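Local coordinates for alpha-l-arabinofuranosidase domain protein (Thermotoga maritima, PDB 4ATW), which probably hydrolyses terminal non-reducing alpha-L-arabinofuranosyl residues from arabinose-containing polysaccharides and oligosaccharides, as a thermostable glycoside hydrolase, at residues A[12-17]-A[359-364]; A[308-313]-A[393-398]. All coordinates share one frame; numbering follows the deposited sequence.

Contact 1 (A[12-17]-A[359-364])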
loop_
_atom_site.group_PDB
_atom_site.type_symbol
_atom_site.label_atom_id
_atom_site.label_comp_id
_atom_site.label_asym_id
_atom_site.label_seq_id
_atom_site.Cartn_x
_atom_site.Cartn_y
_atom_site.Cartn_z
ATOM N N VAL A 12 1.529 18.880 17.969
ATOM C CA VAL A 12 1.826 18.037 16.808
ATOM C C VAL A 12 2.953 17.060 17.186
ATOM O O VAL A 12 3.948 17.455 17.785
ATOM C CB VAL A 12 2.309 18.850 15.559
ATOM C CG1 VAL A 12 1.122 19.428 14.780
ATOM C CG2 VAL A 12 3.256 19.911 16.020
ATOM N N VAL A 13 2.797 15.794 16.826
ATOM C CA VAL A 13 3.799 14.815 17.145
ATOM C C VAL A 13 4.783 14.650 15.977
ATOM O O VAL A 13 6.007 14.741 16.141
ATOM C CB VAL A 13 3.117 13.499 17.461
ATOM C CG1 VAL A 13 4.125 12.480 17.936
ATOM C CG2 VAL A 13 2.052 13.737 18.516
ATOM N N LYS A 14 4.258 14.432 14.782
ATOM C CA LYS A 14 5.134 14.248 13.641
ATOM C C LYS A 14 4.332 14.326 12.373
ATOM O O LYS A 14 3.114 14.338 12.391
ATOM C CB LYS A 14 5.833 12.891 13.747
ATOM C CG LYS A 14 4.897 11.736 13.997
ATOM C CD LYS A 14 5.658 10.506 14.521
ATOM C CE LYS A 14 4.732 9.295 14.767
ATOM N NZ LYS A 14 5.436 8.213 15.522
ATOM N N PRO A 15 5.004 14.390 11.245
ATOM C CA PRO A 15 4.193 14.465 10.033
ATOM C C PRO A 15 3.662 13.075 9.719
ATOM O O PRO A 15 4.024 12.096 10.390
ATOM C CB PRO A 15 5.190 14.935 8.979
ATOM C CG PRO A 15 6.202 15.755 9.772
ATOM C CD PRO A 15 5.649 15.645 11.174
ATOM N N ILE A 16 2.789 12.983 8.725
ATOM C CA ILE A 16 2.268 11.688 8.297
ATOM C C ILE A 16 2.671 11.625 6.839
ATOM O O ILE A 16 2.139 12.387 6.017
ATOM C CB ILE A 16 0.749 11.620 8.382
ATOM C CG1 ILE A 16 0.337 11.729 9.837
ATOM C CG2 ILE A 16 0.216 10.319 7.752
ATOM C CD1 ILE A 16 -1.165 11.640 10.048
ATOM N N SER A 17 3.632 10.750 6.526
ATOM C CA SER A 17 4.130 10.596 5.162
ATOM C C SER A 17 2.933 10.309 4.269
ATOM O O SER A 17 2.235 9.304 4.429
ATOM C CB SER A 17 5.139 9.452 5.097
ATOM O OG SER A 17 5.660 9.322 3.790
ATOM N N GLU A 359 -2.372 15.976 7.513
ATOM C CA GLU A 359 -0.976 15.809 7.154
ATOM C C GLU A 359 -0.053 15.738 8.371
ATOM O O GLU A 359 1.146 15.463 8.221
ATOM C CB GLU A 359 -0.529 16.958 6.240
ATOM C CG GLU A 359 -1.132 16.952 4.842
ATOM C CD GLU A 359 -2.652 17.106 4.841
ATOM O OE1 GLU A 359 -3.139 18.083 5.450
ATOM O OE2 GLU A 359 -3.365 16.266 4.233
ATOM N N LYS A 360 -0.610 15.977 9.561
ATOM C CA LYS A 360 0.174 15.959 10.801
ATOM C C LYS A 360 -0.521 15.126 11.878
ATOM O O LYS A 360 -1.754 15.180 11.998
ATOM C CB LYS A 360 0.376 17.385 11.348
ATOM C CG LYS A 360 0.986 18.413 10.398
ATOM C CD LYS A 360 1.007 19.784 11.086
ATOM C CE LYS A 360 1.198 20.968 10.112
ATOM N NZ LYS A 360 2.549 20.977 9.505
ATOM N N LEU A 361 0.264 14.363 12.652
ATOM C CA LEU A 361 -0.253 13.506 13.736
ATOM C C LEU A 361 -0.190 14.311 15.011
ATOM O O LEU A 361 0.861 14.892 15.304
ATOM C CB LEU A 361 0.618 12.283 13.915
ATOM C CG LEU A 361 0.122 11.268 14.934
ATOM C CD1 LEU A 361 -1.118 10.630 14.366
ATOM C CD2 LEU A 361 1.182 10.197 15.215
ATOM N N VAL A 362 -1.286 14.327 15.778
ATOM C CA VAL A 362 -1.350 15.140 16.997
ATOM C C VAL A 362 -1.534 14.331 18.255
ATOM O O VAL A 362 -2.239 13.348 18.241
ATOM C CB VAL A 362 -2.485 16.166 16.891
ATOM C CG1 VAL A 362 -2.189 17.152 15.775
ATOM C CG2 VAL A 362 -3.796 15.463 16.613
ATOM N N LYS A 363 -0.891 14.758 19.339
ATOM C CA LYS A 363 -0.948 14.051 20.611
ATOM C C LYS A 363 -2.326 13.449 20.708
ATOM O O LYS A 363 -3.335 14.150 20.777
ATOM C CB LYS A 363 -0.630 14.989 21.779
ATOM C CG LYS A 363 -0.623 14.321 23.152
ATOM C CD LYS A 363 0.539 13.373 23.305
ATOM C CE LYS A 363 0.845 13.081 24.782
ATOM N NZ LYS A 363 -0.081 12.100 25.452
ATOM N N THR A 364 -2.359 12.131 20.695
ATOM C CA THR A 364 -3.612 11.407 20.787
ATOM C C THR A 364 -3.280 10.218 21.692
ATOM O O THR A 364 -2.318 9.489 21.446
ATOM C CB THR A 364 -4.185 10.998 19.380
ATOM O OG1 THR A 364 -5.000 9.837 19.506
ATOM C CG2 THR A 364 -3.050 10.746 18.350
#
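Ile-16 lays its CG1-CD1 arm along the backbone of Lys-360 and Leu-361: CG1 is anti to the carbonyl carbon (chi1 -65°), chi2 is extended, and CD1 ends 4.0 Å from Lys-360 C. The same arm meets Leu-361, with CG1 4.1 Å from its CB, so a branched apolar residue suits this buried position just past the end of the strand. An alanine here would remove that arm and would probably leave Leu-361 and the neighbouring peptide less well covered. Ile-16 N also bonds to Glu-359 O (3.0 Å), the donor lying above the carbonyl plane. Strands 12-15 and 360-364 run antiparallel, and a classic beta bulge interrupts their register, Val-13 and Lys-14 both facing Leu-361. The carbonyl O of Leu-361 takes a short, nearly straight bond from Val-13 N (2.6 Å) and a weak one from Lys-14 N. In return Leu-361 N donates a straight hydrogen bond to Lys-14 O (2.9 Å), nearly along the C=O axis. The extended chain of Lys-14 lies alongside Leu-361, CE 3.7 Å from Leu-361 CD2, while NZ forms a salt bridge with Asp-317 and a hydrogen bond to Lys-314 O. Val-12 and Val-362 share the other face of the sheet, where their CG1 atoms meet; Val-12 CG1 also lies 3.7 Å from Lys-360 CD. In the mixed beta sheet strand 383-398 flanks strand 360-376, and Ile-16 also packs on Tyr-21, in the loop after strand 11-15, and on Ser-316, in the loop after helix 299-313.

Contact 2 (A[308-313]-A[393-398]); sequences VLVLLQ and DAAASI
The close-packed part of this helix-on-strand contact is small and apolar: CG1 of Val-310 meets CB of Ala-395 at 3.7 Å. Val-310 places CG1 anti to the backbone N (chi1 178°), which directs that methyl onto the strand, where it also lies 4.0 Å from Ala-394 C. Alanine suits the spot because its single methyl lets the helix come near, the two CA atoms of Val-310 and Ala-395 being 6.2 Å apart.

The Gln-313 end is looser, but no side of the contact faces solvent: all its touching residues are buried. Its side chain starts anti to the backbone N and bends at chi2 (145°), bringing NE2 to 3.5 Å from Ser-397 OG, but the angle is too poor for a hydrogen bond. The polar ends are instead engaged by other partners: Gln-313 OE1 bonds to Tyr-21 OH, and Ser-397 OG to Gly-358 N, so the two side chains merely lie close. At the other end Val-310 CG1 comes only within 4.4 Å of Asp-393 OD2; in that carboxylate OD1 forms a salt bridge with Lys-314 NZ and OD2 a hydrogen bond with Tyr-251 OH.

The axes of segments 308-313 and 393-398 approach to 8.0 Å and cross at 51°. Strand 383-398 is flanked by strands 360-376 and 405-411, while helix 345-355 packs against helix 299-313 through Leu-309 and Gln-313.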
loop_
_atom_site.group_PDB
_atom_site.type_symbol
_atom_site.label_atom_id
_atom_site.label_comp_id
_atom_site.label_asym_id
_atom_site.label_seq_id
_atom_site.Cartn_x
_atom_site.Cartn_y
_atom_site.Cartn_z
ATOM N N VAL A 308 -4.787 -1.018 9.855
ATOM C CA VAL A 308 -3.448 -0.851 9.336
ATOM C C VAL A 308 -3.194 0.637 9.030
ATOM O O VAL A 308 -2.191 1.210 9.458
ATOM C CB VAL A 308 -3.244 -1.705 8.061
ATOM C CG1 VAL A 308 -1.879 -1.421 7.446
ATOM C CG2 VAL A 308 -3.337 -3.181 8.421
ATOM N N LEU A 309 -4.119 1.263 8.309
ATOM C CA LEU A 309 -3.964 2.682 7.963
ATOM C C LEU A 309 -3.826 3.556 9.204
ATOM O O LEU A 309 -3.047 4.513 9.217
ATOM C CB LEU A 309 -5.145 3.177 7.100
ATOM C CG LEU A 309 -5.215 2.649 5.668
ATOM C CD1 LEU A 309 -6.500 3.126 5.033
ATOM C CD2 LEU A 309 -4.006 3.088 4.878
ATOM N N VAL A 310 -4.581 3.233 10.243
ATOM C CA VAL A 310 -4.475 4.007 11.464
ATOM C C VAL A 310 -3.073 3.831 12.065
ATOM O O VAL A 310 -2.458 4.807 12.528
ATOM C CB VAL A 310 -5.489 3.563 12.507
ATOM C CG1 VAL A 310 -5.296 4.388 13.767
ATOM C CG2 VAL A 310 -6.900 3.696 11.966
ATOM N N LEU A 311 -2.589 2.580 12.068
ATOM C CA LEU A 311 -1.270 2.234 12.582
ATOM C C LEU A 311 -0.222 3.064 11.826
ATOM O O LEU A 311 0.559 3.818 12.423
ATOM C CB LEU A 311 -1.044 0.743 12.364
ATOM C CG LEU A 311 0.295 0.251 12.895
ATOM C CD1 LEU A 311 0.328 0.404 14.390
ATOM C CD2 LEU A 311 0.510 -1.193 12.537
ATOM N N LEU A 312 -0.238 2.940 10.500
ATOM C CA LEU A 312 0.685 3.670 9.651
ATOM C C LEU A 312 0.562 5.140 9.933
ATOM O O LEU A 312 1.558 5.855 10.025
ATOM C CB LEU A 312 0.399 3.407 8.168
ATOM C CG LEU A 312 0.669 1.955 7.746
ATOM C CD1 LEU A 312 0.218 1.761 6.328
ATOM C CD2 LEU A 312 2.164 1.615 7.852
ATOM N N GLN A 313 -0.671 5.594 10.095
ATOM C CA GLN A 313 -0.899 7.003 10.335
ATOM C C GLN A 313 0.037 7.434 11.468
ATOM O O GLN A 313 0.690 8.501 11.404
ATOM C CB GLN A 313 -2.384 7.234 10.646
ATOM C CG GLN A 313 -2.825 8.684 10.567
ATOM C CD GLN A 313 -4.268 8.876 10.040
ATOM O OE1 GLN A 313 -4.554 8.594 8.866
ATOM N NE2 GLN A 313 -5.179 9.374 10.909
ATOM N N ASP A 393 -8.791 1.670 19.150
ATOM C CA ASP A 393 -7.544 2.399 18.931
ATOM C C ASP A 393 -7.890 3.578 18.064
ATOM O O ASP A 393 -8.965 3.597 17.473
ATOM C CB ASP A 393 -6.482 1.528 18.265
ATOM C CG ASP A 393 -5.104 2.195 18.253
ATOM O OD1 ASP A 393 -4.789 2.964 19.198
ATOM O OD2 ASP A 393 -4.319 1.940 17.311
ATOM N N ALA A 394 -7.016 4.572 17.999
ATOM C CA ALA A 394 -7.333 5.736 17.193
ATOM C C ALA A 394 -6.149 6.690 16.956
ATOM O O ALA A 394 -5.107 6.623 17.627
ATOM C CB ALA A 394 -8.458 6.476 17.823
ATOM N N ALA A 395 -6.334 7.589 15.989
ATOM C CA ALA A 395 -5.291 8.520 15.614
ATOM C C ALA A 395 -5.878 9.832 15.160
ATOM O O ALA A 395 -6.746 9.876 14.300
ATOM C CB ALA A 395 -4.441 7.920 14.516
ATOM N N ALA A 396 -5.364 10.900 15.745
ATOM C CA ALA A 396 -5.841 12.228 15.466
ATOM C C ALA A 396 -4.897 13.004 14.569
ATOM O O ALA A 396 -3.727 13.215 14.914
ATOM C CB ALA A 396 -6.029 12.961 16.775
ATOM N N SER A 397 -5.404 13.450 13.425
ATOM C CA SER A 397 -4.573 14.205 12.500
ATOM C C SER A 397 -5.139 15.598 12.322
ATOM O O SER A 397 -6.322 15.824 12.565
ATOM C CB SER A 397 -4.510 13.494 11.151
ATOM O OG SER A 397 -5.724 12.801 10.907
ATOM N N ILE A 398 -4.285 16.516 11.883
ATOM C CA ILE A 398 -4.632 17.908 11.639
ATOM C C ILE A 398 -4.303 18.274 10.200
ATOM O O ILE A 398 -3.285 17.821 9.678
ATOM C CB ILE A 398 -3.809 18.783 12.512
ATOM C CG1 ILE A 398 -4.445 18.831 13.877
ATOM C CG2 ILE A 398 -3.653 20.138 11.901
ATOM C CD1 ILE A 398 -3.883 19.941 14.743
#

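In the fold
Contact 1 and contact 2 lie about 9 Å apart, centre to centre, and share one sheet, since strands 360-376 and 383-398 are neighbours in it. The join is direct: Val-362 N lies 2.8 Å from Ala-396 O, a probable hydrogen bond, and Lys-360 O is similarly placed 2.9 Å from Ile-398 N. Glu-359 and Lys-360 both face Ile-398, a second classic beta bulge. Val-362 CG1 also packs against Ile-398 CG1. Contact 1 thus brings strand 11-15, from near the N-terminus, onto the C-terminal sheet, and contact 2 sets helix 299-313 against it. That helix follows strand 276-284, so both contacts lie where the (beta/alpha)8 barrel meets the C-terminal beta domain, as in other GH51 arabinofuranosidases.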